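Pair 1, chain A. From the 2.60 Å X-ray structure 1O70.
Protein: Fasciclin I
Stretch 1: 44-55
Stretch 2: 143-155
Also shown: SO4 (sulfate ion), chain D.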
# COMPACT_ATOMS: atom_id res chain seq x y z
N SER A 44 12.67 22.55 7.64
CA SER A 44 12.88 22.39 9.07
C SER A 44 13.45 21.00 9.36
O SER A 44 13.46 20.56 10.50
CB SER A 44 11.58 22.58 9.85
OG SER A 44 10.92 21.34 10.02
N LEU A 45 13.92 20.31 8.32
CA LEU A 45 14.48 18.97 8.50
C LEU A 45 16.00 18.98 8.42
O LEU A 45 16.58 19.66 7.57
CB LEU A 45 13.91 18.01 7.45
CG LEU A 45 12.43 17.65 7.55
CD1 LEU A 45 11.96 16.98 6.27
CD2 LEU A 45 12.22 16.74 8.75
N THR A 46 16.63 18.23 9.31
CA THR A 46 18.09 18.14 9.32
C THR A 46 18.54 17.32 8.12
O THR A 46 19.61 17.55 7.57
CB THR A 46 18.57 17.49 10.62
OG1 THR A 46 17.96 16.20 10.76
CG2 THR A 46 18.17 18.35 11.82
N GLU A 47 17.71 16.36 7.72
CA GLU A 47 17.99 15.51 6.56
C GLU A 47 16.66 15.30 5.83
O GLU A 47 15.63 15.06 6.46
CB GLU A 47 18.56 14.16 7.00
CG GLU A 47 19.71 14.26 7.98
CD GLU A 47 20.41 12.93 8.18
OE1 GLU A 47 21.19 12.52 7.29
OE2 GLU A 47 20.18 12.28 9.23
N VAL A 48 16.69 15.39 4.50
CA VAL A 48 15.47 15.22 3.71
C VAL A 48 15.73 14.69 2.30
O VAL A 48 16.68 15.12 1.63
CB VAL A 48 14.69 16.56 3.61
CG1 VAL A 48 15.58 17.64 2.99
CG2 VAL A 48 13.41 16.38 2.80
N THR A 49 14.90 13.76 1.86
CA THR A 49 15.01 13.19 0.52
C THR A 49 13.64 13.32 -0.14
O THR A 49 12.63 12.89 0.40
CB THR A 49 15.44 11.71 0.55
OG1 THR A 49 16.76 11.62 1.09
CG2 THR A 49 15.46 11.13 -0.86
N ILE A 50 13.64 13.94 -1.31
CA ILE A 50 12.42 14.18 -2.04
C ILE A 50 12.28 13.27 -3.25
O ILE A 50 13.25 13.05 -3.99
CB ILE A 50 12.39 15.64 -2.54
CG1 ILE A 50 12.47 16.58 -1.33
CG2 ILE A 50 11.14 15.89 -3.38
CD1 ILE A 50 12.50 18.06 -1.68
N LEU A 51 11.09 12.71 -3.43
CA LEU A 51 10.81 11.86 -4.58
C LEU A 51 9.97 12.76 -5.46
O LEU A 51 8.78 12.94 -5.21
CB LEU A 51 10.00 10.62 -4.18
CG LEU A 51 10.64 9.66 -3.16
CD1 LEU A 51 9.82 8.37 -3.10
CD2 LEU A 51 12.08 9.32 -3.57
N ALA A 52 10.60 13.37 -6.46
CA ALA A 52 9.89 14.29 -7.34
C ALA A 52 9.35 13.60 -8.58
O ALA A 52 10.11 13.07 -9.39
CB ALA A 52 10.82 15.43 -7.74
N PRO A 53 8.03 13.58 -8.74
CA PRO A 53 7.41 12.95 -9.91
C PRO A 53 7.84 13.70 -11.16
O PRO A 53 7.99 14.92 -11.13
CB PRO A 53 5.91 13.14 -9.66
CG PRO A 53 5.81 13.23 -8.17
CD PRO A 53 7.01 14.05 -7.78
N SER A 54 8.06 12.97 -12.25
CA SER A 54 8.45 13.59 -13.51
C SER A 54 7.29 14.47 -13.96
O SER A 54 6.17 14.30 -13.49
CB SER A 54 8.70 12.53 -14.58
OG SER A 54 7.47 11.90 -14.91
N ASN A 55 7.55 15.39 -14.88
CA ASN A 55 6.50 16.27 -15.38
C ASN A 55 5.43 15.46 -16.09
O ASN A 55 4.25 15.80 -16.07
CB ASN A 55 7.08 17.30 -16.34
CG ASN A 55 8.32 17.95 -15.79
OD1 ASN A 55 9.39 17.34 -15.75
ND2 ASN A 55 8.19 19.20 -15.36
N THR A 143 21.54 19.69 -0.44
CA THR A 143 22.21 20.17 0.76
C THR A 143 22.08 19.21 1.93
O THR A 143 23.09 18.83 2.52
CB THR A 143 21.63 21.53 1.16
OG1 THR A 143 21.89 22.48 0.11
CG2 THR A 143 22.23 22.02 2.45
N ASN A 144 20.86 18.82 2.25
CA ASN A 144 20.61 17.91 3.36
C ASN A 144 20.17 16.52 2.93
O ASN A 144 19.64 15.76 3.73
CB ASN A 144 19.55 18.52 4.29
CG ASN A 144 20.04 19.78 4.97
OD1 ASN A 144 21.07 19.77 5.65
ND2 ASN A 144 19.31 20.87 4.78
N GLY A 145 20.38 16.18 1.66
CA GLY A 145 19.98 14.86 1.22
C GLY A 145 20.04 14.61 -0.27
O GLY A 145 21.02 14.95 -0.93
N TYR A 146 18.99 14.01 -0.81
CA TYR A 146 18.95 13.71 -2.22
C TYR A 146 17.57 13.93 -2.83
O TYR A 146 16.60 14.27 -2.15
CB TYR A 146 19.37 12.26 -2.48
CG TYR A 146 20.77 11.92 -1.97
CD1 TYR A 146 20.98 11.57 -0.64
CD2 TYR A 146 21.87 11.95 -2.83
CE1 TYR A 146 22.25 11.27 -0.17
CE2 TYR A 146 23.16 11.64 -2.37
CZ TYR A 146 23.34 11.31 -1.04
OH TYR A 146 24.60 11.02 -0.56
N VAL A 147 17.51 13.75 -4.15
CA VAL A 147 16.28 13.88 -4.90
C VAL A 147 16.31 12.80 -5.96
O VAL A 147 17.35 12.55 -6.57
CB VAL A 147 16.19 15.24 -5.57
CG1 VAL A 147 15.12 15.21 -6.66
CG2 VAL A 147 15.86 16.31 -4.55
N HIS A 148 15.17 12.16 -6.18
CA HIS A 148 15.05 11.12 -7.19
C HIS A 148 13.77 11.39 -7.97
O HIS A 148 12.77 11.82 -7.39
CB HIS A 148 14.90 9.75 -6.52
CG HIS A 148 15.97 9.44 -5.52
ND1 HIS A 148 17.26 9.09 -5.88
CD2 HIS A 148 15.94 9.37 -4.16
CE1 HIS A 148 17.96 8.82 -4.80
NE2 HIS A 148 17.19 8.98 -3.74
N ILE A 149 13.79 11.13 -9.27
CA ILE A 149 12.60 11.35 -10.08
C ILE A 149 11.86 10.03 -10.33
O ILE A 149 12.45 9.04 -10.74
CB ILE A 149 12.96 12.02 -11.45
CG1 ILE A 149 13.45 13.45 -11.21
CG2 ILE A 149 11.72 12.14 -12.33
CD1 ILE A 149 14.77 13.56 -10.54
N ILE A 150 10.56 10.03 -10.04
CA ILE A 150 9.74 8.84 -10.24
C ILE A 150 8.72 9.08 -11.34
O ILE A 150 8.35 10.23 -11.60
CB ILE A 150 9.03 8.40 -8.94
CG1 ILE A 150 8.11 9.51 -8.42
CG2 ILE A 150 10.07 8.02 -7.89
CD1 ILE A 150 7.41 9.16 -7.11
N ASP A 151 8.27 8.00 -11.98
CA ASP A 151 7.34 8.11 -13.08
C ASP A 151 5.87 8.13 -12.74
O ASP A 151 5.03 8.13 -13.64
CB ASP A 151 7.61 7.00 -14.10
CG ASP A 151 7.51 5.62 -13.50
OD1 ASP A 151 7.11 5.49 -12.31
OD2 ASP A 151 7.83 4.66 -14.23
N HIS A 152 5.54 8.12 -11.46
CA HIS A 152 4.14 8.19 -11.04
C HIS A 152 4.09 9.03 -9.81
O HIS A 152 5.07 9.12 -9.08
CB HIS A 152 3.55 6.82 -10.72
CG HIS A 152 3.22 6.01 -11.93
ND1 HIS A 152 4.10 5.10 -12.49
CD2 HIS A 152 2.11 5.98 -12.71
CE1 HIS A 152 3.55 4.55 -13.55
NE2 HIS A 152 2.34 5.07 -13.71
N VAL A 153 2.94 9.64 -9.58
CA VAL A 153 2.74 10.47 -8.41
C VAL A 153 2.19 9.58 -7.30
O VAL A 153 1.12 8.99 -7.43
CB VAL A 153 1.76 11.60 -8.71
CG1 VAL A 153 1.68 12.53 -7.53
CG2 VAL A 153 2.19 12.35 -9.97
N LEU A 154 2.93 9.48 -6.20
CA LEU A 154 2.50 8.66 -5.08
C LEU A 154 1.19 9.23 -4.52
O LEU A 154 0.88 10.41 -4.71
CB LEU A 154 3.58 8.62 -4.00
CG LEU A 154 4.95 8.08 -4.41
CD1 LEU A 154 5.90 8.11 -3.22
CD2 LEU A 154 4.81 6.66 -4.94
N GLY A 155 0.43 8.39 -3.82
CA GLY A 155 -0.81 8.84 -3.23
C GLY A 155 -1.97 9.04 -4.19
O GLY A 155 -3.02 9.53 -3.79
S SO4 D . 4.35 21.80 -16.68
O1 SO4 D . 5.20 20.66 -16.26
O2 SO4 D . 4.54 22.06 -18.12
O3 SO4 D . 2.94 21.47 -16.41
O4 SO4 D . 4.71 23.00 -15.91
O HOH W 1 16.35 16.64 -0.42

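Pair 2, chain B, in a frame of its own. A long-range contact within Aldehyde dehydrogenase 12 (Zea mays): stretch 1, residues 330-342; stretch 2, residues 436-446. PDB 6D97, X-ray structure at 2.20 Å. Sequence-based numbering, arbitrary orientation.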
# COMPACT_ATOMS: atom_id res chain seq x y z
N ALA B 330 26.54 -3.50 16.91
CA ALA B 330 27.98 -3.66 16.71
C ALA B 330 28.34 -5.10 16.33
O ALA B 330 27.70 -6.06 16.76
CB ALA B 330 28.74 -3.24 17.96
N GLN B 331 29.37 -5.22 15.51
CA GLN B 331 29.89 -6.51 15.07
C GLN B 331 30.49 -7.25 16.25
O GLN B 331 31.51 -6.83 16.81
CB GLN B 331 30.92 -6.30 13.96
CG GLN B 331 31.70 -7.53 13.55
CD GLN B 331 32.55 -7.29 12.32
OE1 GLN B 331 32.07 -6.70 11.34
NE2 GLN B 331 33.80 -7.73 12.35
N SER B 332 29.86 -8.36 16.66
CA SER B 332 30.34 -9.16 17.78
C SER B 332 31.00 -10.46 17.37
O SER B 332 31.76 -11.02 18.16
CB SER B 332 29.18 -9.47 18.74
OG SER B 332 28.75 -8.30 19.42
N VAL B 333 30.72 -10.97 16.17
CA VAL B 333 31.39 -12.16 15.68
C VAL B 333 31.58 -12.03 14.17
O VAL B 333 30.75 -11.44 13.48
CB VAL B 333 30.61 -13.44 16.05
CG1 VAL B 333 29.23 -13.42 15.44
CG2 VAL B 333 31.38 -14.69 15.63
N LEU B 334 32.69 -12.57 13.68
CA LEU B 334 33.05 -12.53 12.27
C LEU B 334 33.33 -13.95 11.79
O LEU B 334 34.28 -14.58 12.26
CB LEU B 334 34.27 -11.63 12.04
CG LEU B 334 34.76 -11.39 10.61
CD1 LEU B 334 33.71 -10.65 9.82
CD2 LEU B 334 36.06 -10.61 10.61
N PHE B 335 32.50 -14.45 10.88
CA PHE B 335 32.70 -15.75 10.24
C PHE B 335 33.48 -15.51 8.95
O PHE B 335 32.91 -15.07 7.94
CB PHE B 335 31.37 -16.45 9.96
CG PHE B 335 30.54 -16.71 11.19
CD1 PHE B 335 30.71 -17.88 11.92
CD2 PHE B 335 29.57 -15.81 11.59
CE1 PHE B 335 29.94 -18.13 13.04
CE2 PHE B 335 28.80 -16.05 12.71
CZ PHE B 335 28.98 -17.21 13.44
N MET B 336 34.78 -15.81 8.96
CA MET B 336 35.64 -15.59 7.81
C MET B 336 35.68 -16.84 6.94
O MET B 336 36.10 -17.91 7.40
CB MET B 336 37.06 -15.23 8.24
CG MET B 336 37.22 -13.90 8.95
SD MET B 336 38.96 -13.61 9.29
CE MET B 336 39.63 -13.85 7.65
N HIS B 337 35.27 -16.71 5.67
CA HIS B 337 35.50 -17.78 4.72
C HIS B 337 37.00 -17.98 4.53
O HIS B 337 37.77 -17.02 4.52
CB HIS B 337 34.83 -17.47 3.38
CG HIS B 337 34.75 -18.65 2.45
ND1 HIS B 337 35.86 -19.22 1.87
CD2 HIS B 337 33.69 -19.36 2.01
CE1 HIS B 337 35.49 -20.24 1.11
NE2 HIS B 337 34.17 -20.34 1.18
N LYS B 338 37.41 -19.25 4.38
CA LYS B 338 38.83 -19.57 4.32
C LYS B 338 39.56 -18.79 3.22
O LYS B 338 40.75 -18.49 3.36
CB LYS B 338 39.01 -21.08 4.11
CG LYS B 338 40.41 -21.59 4.40
CD LYS B 338 40.49 -23.10 4.19
CE LYS B 338 41.88 -23.64 4.51
NZ LYS B 338 42.93 -23.05 3.64
N ASN B 339 38.85 -18.44 2.14
CA ASN B 339 39.46 -17.69 1.06
C ASN B 339 39.99 -16.34 1.54
O ASN B 339 40.93 -15.80 0.94
CB ASN B 339 38.46 -17.48 -0.08
CG ASN B 339 38.01 -18.78 -0.70
OD1 ASN B 339 38.57 -19.84 -0.42
ND2 ASN B 339 36.99 -18.71 -1.55
N TRP B 340 39.41 -15.79 2.60
CA TRP B 340 39.84 -14.49 3.11
C TRP B 340 41.06 -14.57 4.02
O TRP B 340 41.60 -13.52 4.38
CB TRP B 340 38.69 -13.83 3.88
CG TRP B 340 37.64 -13.20 3.02
CD1 TRP B 340 36.56 -13.83 2.47
CD2 TRP B 340 37.56 -11.83 2.62
NE1 TRP B 340 35.81 -12.93 1.75
CE2 TRP B 340 36.40 -11.69 1.82
CE3 TRP B 340 38.35 -10.70 2.86
CZ2 TRP B 340 36.02 -10.47 1.26
CZ3 TRP B 340 37.97 -9.49 2.30
CH2 TRP B 340 36.82 -9.39 1.51
N SER B 341 41.51 -15.77 4.38
CA SER B 341 42.61 -15.90 5.34
C SER B 341 43.92 -15.36 4.77
O SER B 341 44.78 -14.91 5.53
CB SER B 341 42.78 -17.35 5.77
OG SER B 341 43.11 -18.18 4.67
N SER B 342 44.10 -15.42 3.45
CA SER B 342 45.31 -14.95 2.81
C SER B 342 45.15 -13.55 2.21
O SER B 342 46.05 -13.08 1.51
CB SER B 342 45.73 -15.93 1.72
OG SER B 342 44.67 -16.18 0.82
N PRO B 436 34.36 -2.85 23.22
CA PRO B 436 35.14 -3.06 21.97
C PRO B 436 35.77 -4.45 21.93
O PRO B 436 36.95 -4.66 22.23
CB PRO B 436 36.19 -1.94 22.05
CG PRO B 436 36.26 -1.53 23.55
CD PRO B 436 35.18 -2.27 24.29
N PHE B 437 34.96 -5.43 21.53
CA PHE B 437 35.36 -6.83 21.65
C PHE B 437 34.57 -7.64 20.63
O PHE B 437 33.33 -7.52 20.56
CB PHE B 437 35.13 -7.37 23.07
CG PHE B 437 35.63 -8.78 23.28
CD1 PHE B 437 34.87 -9.87 22.91
CD2 PHE B 437 36.88 -9.01 23.83
CE1 PHE B 437 35.35 -11.17 23.09
CE2 PHE B 437 37.35 -10.31 24.01
CZ PHE B 437 36.59 -11.38 23.63
N GLN B 438 35.26 -8.50 19.88
CA GLN B 438 34.60 -9.36 18.92
C GLN B 438 35.31 -10.71 18.89
O GLN B 438 36.48 -10.83 19.24
CB GLN B 438 34.60 -8.76 17.51
CG GLN B 438 35.99 -8.46 16.96
CD GLN B 438 35.95 -8.09 15.50
OE1 GLN B 438 35.17 -8.63 14.72
NE2 GLN B 438 36.82 -7.19 15.11
N VAL B 439 34.58 -11.73 18.43
CA VAL B 439 35.14 -13.05 18.17
C VAL B 439 35.27 -13.21 16.66
O VAL B 439 34.37 -12.84 15.90
CB VAL B 439 34.28 -14.16 18.79
CG1 VAL B 439 34.82 -15.54 18.44
CG2 VAL B 439 34.19 -13.98 20.30
N VAL B 440 36.41 -13.74 16.22
CA VAL B 440 36.65 -14.05 14.82
C VAL B 440 36.80 -15.57 14.69
O VAL B 440 37.38 -16.23 15.56
CB VAL B 440 37.90 -13.34 14.28
CG1 VAL B 440 38.20 -13.74 12.86
CG2 VAL B 440 37.73 -11.83 14.40
N THR B 441 36.24 -16.12 13.62
CA THR B 441 36.38 -17.54 13.33
C THR B 441 36.47 -17.73 11.82
O THR B 441 36.27 -16.80 11.03
CB THR B 441 35.22 -18.35 13.91
OG1 THR B 441 35.60 -19.73 13.95
CG2 THR B 441 33.97 -18.20 13.07
N GLU B 442 36.80 -18.95 11.43
CA GLU B 442 37.01 -19.30 10.03
C GLU B 442 36.17 -20.51 9.67
O GLU B 442 36.02 -21.44 10.47
CB GLU B 442 38.49 -19.58 9.75
CG GLU B 442 38.79 -19.84 8.28
CD GLU B 442 40.17 -20.41 8.06
OE1 GLU B 442 41.12 -19.62 7.87
OE2 GLU B 442 40.30 -21.65 8.07
N TYR B 443 35.63 -20.50 8.45
CA TYR B 443 34.91 -21.64 7.90
C TYR B 443 35.38 -21.90 6.48
O TYR B 443 35.67 -20.96 5.73
CB TYR B 443 33.38 -21.42 7.93
CG TYR B 443 32.83 -20.44 6.91
CD1 TYR B 443 32.78 -19.08 7.18
CD2 TYR B 443 32.30 -20.90 5.70
CE1 TYR B 443 32.25 -18.19 6.26
CE2 TYR B 443 31.78 -20.02 4.78
CZ TYR B 443 31.75 -18.66 5.06
OH TYR B 443 31.23 -17.79 4.15
N SER B 444 35.48 -23.18 6.13
CA SER B 444 35.88 -23.58 4.79
C SER B 444 34.65 -23.66 3.89
O SER B 444 33.51 -23.50 4.33
CB SER B 444 36.61 -24.92 4.82
OG SER B 444 35.76 -25.97 5.22
N GLU B 445 34.91 -23.93 2.61
CA GLU B 445 33.82 -23.99 1.63
C GLU B 445 32.79 -25.04 2.00
O GLU B 445 31.62 -24.93 1.61
CB GLU B 445 34.38 -24.26 0.24
N ASP B 446 33.18 -26.06 2.78
CA ASP B 446 32.29 -27.16 3.12
C ASP B 446 31.49 -26.92 4.40
O ASP B 446 30.67 -27.77 4.76
CB ASP B 446 33.09 -28.46 3.28
CG ASP B 446 34.24 -28.56 2.29
OD1 ASP B 446 35.33 -28.00 2.58
OD2 ASP B 446 34.06 -29.18 1.22

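The sharpest difference lies where the paired strands end. In pair 1 the matched residues there are Pro A53 and Ile A150, and the side chains meet through apolar atoms, with Pro A53 CG 4.4 Å from Ile A150 CG1. In pair 2 the same two positions hold His B337 and Tyr B443, an offset edge-to-face aromatic pair. The edge of the His B337 ring points toward the face of the Tyr B443 ring, with planes at 72° and centroids 5.0 Å apart. His B337 CA also sits over that face, so the tyrosine ring also packs against His B337 CA.

The backbone beneath is the same. Each pair is two parallel strands, and 14 central residues superpose with an RMSD of 0.5 Å. The hydrogen bonds follow one pattern. Ile A50 N donates to Tyr A146 O (3.1 Å), as Leu B334 N donates to Val B439 O (2.8 Å). The ladder closes with Ser A54 N to Ile A150 O and Lys B338 N to Tyr B443 O, each 2.8 Å.

The beginnings differ. Pair 2 bonds Val B439 N to Ser B332 O at 2.9 Å. In pair 1 the matching atoms, Tyr A146 N and Val A48 O, are 3.5 Å apart and not hydrogen-bonded. A water instead donates to Val A48 O (2.6 Å) and Tyr A146 O (2.9 Å). Gly A145 lies here, and an ideal CB on it would be 1.9 Å from Val A48 O. Its counterpart Gln B438 carries a full side chain, whose OE1 accepts a bond from Gln B331 NE2 (2.9 Å).

One face carries Ile A50, Val A147, Ala A52 and Ile A149 in pair 1. Leu B334 and Val B440 occupy the positions matching the first two, and the contact is alike: Ile A50 CB to Val A147 CG2 is 4.1 Å, and Leu B334 CB to Val B440 CG2 is 4.2 Å. At the next step Met B336 matches Ala A52. Both reach back to the same valine position, but Met B336 SD comes to 3.7 Å from Val B440 CG1, whereas Ala A52 CB stays 4.4 Å from Val A147 CG1. Ile A149 matches Glu B442, whose longer chain carries its carboxylate on to Ser B341 and Lys B338: Glu B442 OE1 is 3.5 Å from Ser B341 CB, and Glu B442 OE2 is 3.7 Å from Lys B338 CG.

On the other face, Leu A51 and His A148 match Phe B335 and Thr B441. In pair 1 the aromatic ring is on stretch 2, at His A148; in pair 2 it is on stretch 1, at Phe B335. Leu A51 CD2 meets the edge of the His A148 ring, 3.9 Å from His A148 CD2, while Phe B335 CD1 lies 3.5 Å from Thr B441 CG2.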